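PDB 2HC9: leucine aminopeptidase 1 from Caenorhabditis elegans, which catalyses the zinc-dependent release of N-terminal amino acids, preferably leucine, from peptides and probably serves as a digestive enzyme. Local coordinates for residues 8-13 / 36-41. The protein carries 1 engineered substitution. Sequence-based numbering, arbitrary orientation.
Sequences NGIQAV and GKFKEV. With GOL (glycerol), chain T.
Ile10 and Lys37 mark the nearest backbone approach, 6.4 Å between their CA atoms, where the irregular chain 8-13 passes the helical segment 36-41. No direct hydrogen bond joins the two; the helix keeps its own pairing, with Val41 N bonded to Lys37 O. The direct contact is mainly apolar and centres on Ile10. CD1 lies 3.8 Å from Phe38 CB, meeting the root of that side chain and approaching its ring obliquely. CG1 stands beside the backbone N (chi1 -62°), which leaves CG2 anti to that N, where it meets Val41 CG2 at 3.8 Å and also touches Lys37 CB.

The polar link is indirect and tentative, since Lys37 has two deposited conformers. In the one given, bent at chi2 and chi3, CD lies near Ile10 O and NZ reaches a water at 2.9 Å; this water donates to Ile10 O at 2.7 Å. A glycerol, probably from the crystallisation liquor, hydrogen-bonds the same water through O2; its O1 donates to Gln11 OE1 (2.7 Å), and its O3 takes weak bonds from Ala12 N and Lys37 NZ. The other end of the Gln11 amide, NE2, bonds Gly9 O at 3.1 Å from above the carbonyl plane, which limits the amide's rotation. With alanine at Gln11, Gly9 O would probably lose this side-chain donor.

Beyond the pair, Ile10 touches Val112 and Val151, while Phe38 packs edge-to-face with Phe114 and Trp52. The contact thus joins the loop after strand 3-8, outermost in its sheet within this chain, to a helix lying against that mixed sheet in the N-terminal, macro-like domain of this M17 aminopeptidase, away from the zinc site.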
loop_
_atom_site.group_PDB
_atom_site.type_symbol
_atom_site.label_atom_id
_atom_site.label_comp_id
_atom_site.label_asym_id
_atom_site.label_seq_id
_atom_site.Cartn_x
_atom_site.Cartn_y
_atom_site.Cartn_z
ATOM N N ASN A 8 7.978 -23.967 50.308
ATOM C CA ASN A 8 9.175 -23.447 50.930
ATOM C C ASN A 8 10.087 -24.633 51.228
ATOM O O ASN A 8 9.928 -25.272 52.263
ATOM C CB ASN A 8 8.726 -22.768 52.226
ATOM C CG ASN A 8 9.856 -22.120 52.987
ATOM O OD1 ASN A 8 10.970 -21.925 52.473
ATOM N ND2 ASN A 8 9.563 -21.760 54.244
ATOM N N GLY A 9 10.999 -24.959 50.309
ATOM C CA GLY A 9 11.933 -26.086 50.482
ATOM C C GLY A 9 11.583 -27.301 49.640
ATOM O O GLY A 9 10.401 -27.544 49.340
ATOM N N ILE A 10 12.614 -28.057 49.259
ATOM C CA ILE A 10 12.440 -29.292 48.481
ATOM C C ILE A 10 11.662 -30.323 49.303
ATOM O O ILE A 10 12.020 -30.623 50.452
ATOM C CB ILE A 10 13.787 -29.892 48.048
ATOM C CG1 ILE A 10 14.555 -28.940 47.128
ATOM C CG2 ILE A 10 13.600 -31.281 47.382
ATOM C CD1 ILE A 10 16.004 -29.342 46.942
ATOM N N GLN A 11 10.575 -30.834 48.731
ATOM C CA GLN A 11 9.798 -31.881 49.371
ATOM C C GLN A 11 9.456 -32.927 48.338
ATOM O O GLN A 11 9.670 -32.699 47.150
ATOM C CB GLN A 11 8.546 -31.252 49.982
ATOM C CG GLN A 11 8.934 -30.232 51.034
ATOM C CD GLN A 11 7.816 -29.327 51.392
ATOM O OE1 GLN A 11 6.727 -29.802 51.680
ATOM N NE2 GLN A 11 8.067 -28.000 51.383
ATOM N N ALA A 12 8.950 -34.079 48.777
ATOM C CA ALA A 12 8.577 -35.147 47.836
ATOM C C ALA A 12 7.357 -34.708 47.031
ATOM O O ALA A 12 6.567 -33.871 47.487
ATOM C CB ALA A 12 8.272 -36.460 48.580
ATOM N N VAL A 13 7.204 -35.274 45.840
ATOM C CA VAL A 13 5.983 -35.064 45.071
ATOM C C VAL A 13 5.170 -36.351 45.054
ATOM O O VAL A 13 5.600 -37.366 45.592
ATOM C CB VAL A 13 6.268 -34.495 43.648
ATOM C CG1 VAL A 13 7.090 -33.202 43.777
ATOM C CG2 VAL A 13 7.030 -35.506 42.805
ATOM N N GLY A 36 21.674 -34.554 50.344
ATOM C CA GLY A 36 20.437 -34.252 51.055
ATOM C C GLY A 36 19.220 -34.416 50.169
ATOM O O GLY A 36 19.181 -35.320 49.319
ATOM N N LYS A 37 18.246 -33.524 50.347
ATOM C CA LYS A 37 16.973 -33.595 49.626
ATOM C C LYS A 37 17.152 -33.358 48.127
ATOM O O LYS A 37 16.444 -33.949 47.311
ATOM C CB LYS A 37 15.984 -32.576 50.188
ATOM C CG LYS A 37 15.867 -32.600 51.705
ATOM C CD LYS A 37 14.434 -32.816 52.142
ATOM C CE LYS A 37 14.052 -34.291 52.132
ATOM N NZ LYS A 37 12.614 -34.498 52.456
ATOM N N PHE A 38 18.094 -32.486 47.777
ATOM C CA PHE A 38 18.369 -32.207 46.363
ATOM C C PHE A 38 18.880 -33.467 45.664
ATOM O O PHE A 38 18.379 -33.846 44.605
ATOM C CB PHE A 38 19.361 -31.045 46.220
ATOM C CG PHE A 38 19.787 -30.793 44.801
ATOM C CD1 PHE A 38 18.821 -30.609 43.803
ATOM C CD2 PHE A 38 21.132 -30.770 44.455
ATOM C CE1 PHE A 38 19.202 -30.384 42.475
ATOM C CE2 PHE A 38 21.532 -30.551 43.131
ATOM C CZ PHE A 38 20.553 -30.354 42.134
ATOM N N LYS A 39 19.856 -34.137 46.278
ATOM C CA LYS A 39 20.361 -35.403 45.748
ATOM C C LYS A 39 19.247 -36.427 45.602
ATOM O O LYS A 39 19.156 -37.115 44.593
ATOM C CB LYS A 39 21.457 -35.972 46.663
ATOM C CG LYS A 39 21.927 -37.371 46.319
ATOM C CD LYS A 39 23.154 -37.701 47.179
ATOM C CE LYS A 39 23.591 -39.146 47.040
ATOM N NZ LYS A 39 24.834 -39.383 47.844
ATOM N N GLU A 40 18.393 -36.517 46.613
ATOM C CA GLU A 40 17.261 -37.437 46.574
ATOM C C GLU A 40 16.417 -37.223 45.317
ATOM O O GLU A 40 16.027 -38.177 44.655
ATOM C CB GLU A 40 16.422 -37.241 47.828
ATOM C CG GLU A 40 15.307 -38.242 48.052
ATOM C CD GLU A 40 14.497 -37.909 49.309
ATOM O OE1 GLU A 40 15.110 -37.620 50.369
ATOM O OE2 GLU A 40 13.247 -37.918 49.232
ATOM N N VAL A 41 16.163 -35.960 44.984
ATOM C CA VAL A 41 15.316 -35.601 43.844
ATOM C C VAL A 41 16.053 -35.744 42.494
ATOM O O VAL A 41 15.479 -36.180 41.493
ATOM C CB VAL A 41 14.694 -34.180 44.091
ATOM C CG1 VAL A 41 14.289 -33.497 42.807
ATOM C CG2 VAL A 41 13.493 -34.305 45.031
HETATM C C1 GOL T . 7.545 -33.414 52.159
HETATM O O1 GOL T . 7.116 -32.210 52.748
HETATM C C2 GOL T . 9.033 -33.632 52.379
HETATM O O2 GOL T . 9.450 -33.132 53.628
HETATM C C3 GOL T . 9.347 -35.104 52.269
HETATM O O3 GOL T . 10.025 -35.310 51.061
HETATM O O HOH W 1 11.511 -31.857 52.760
#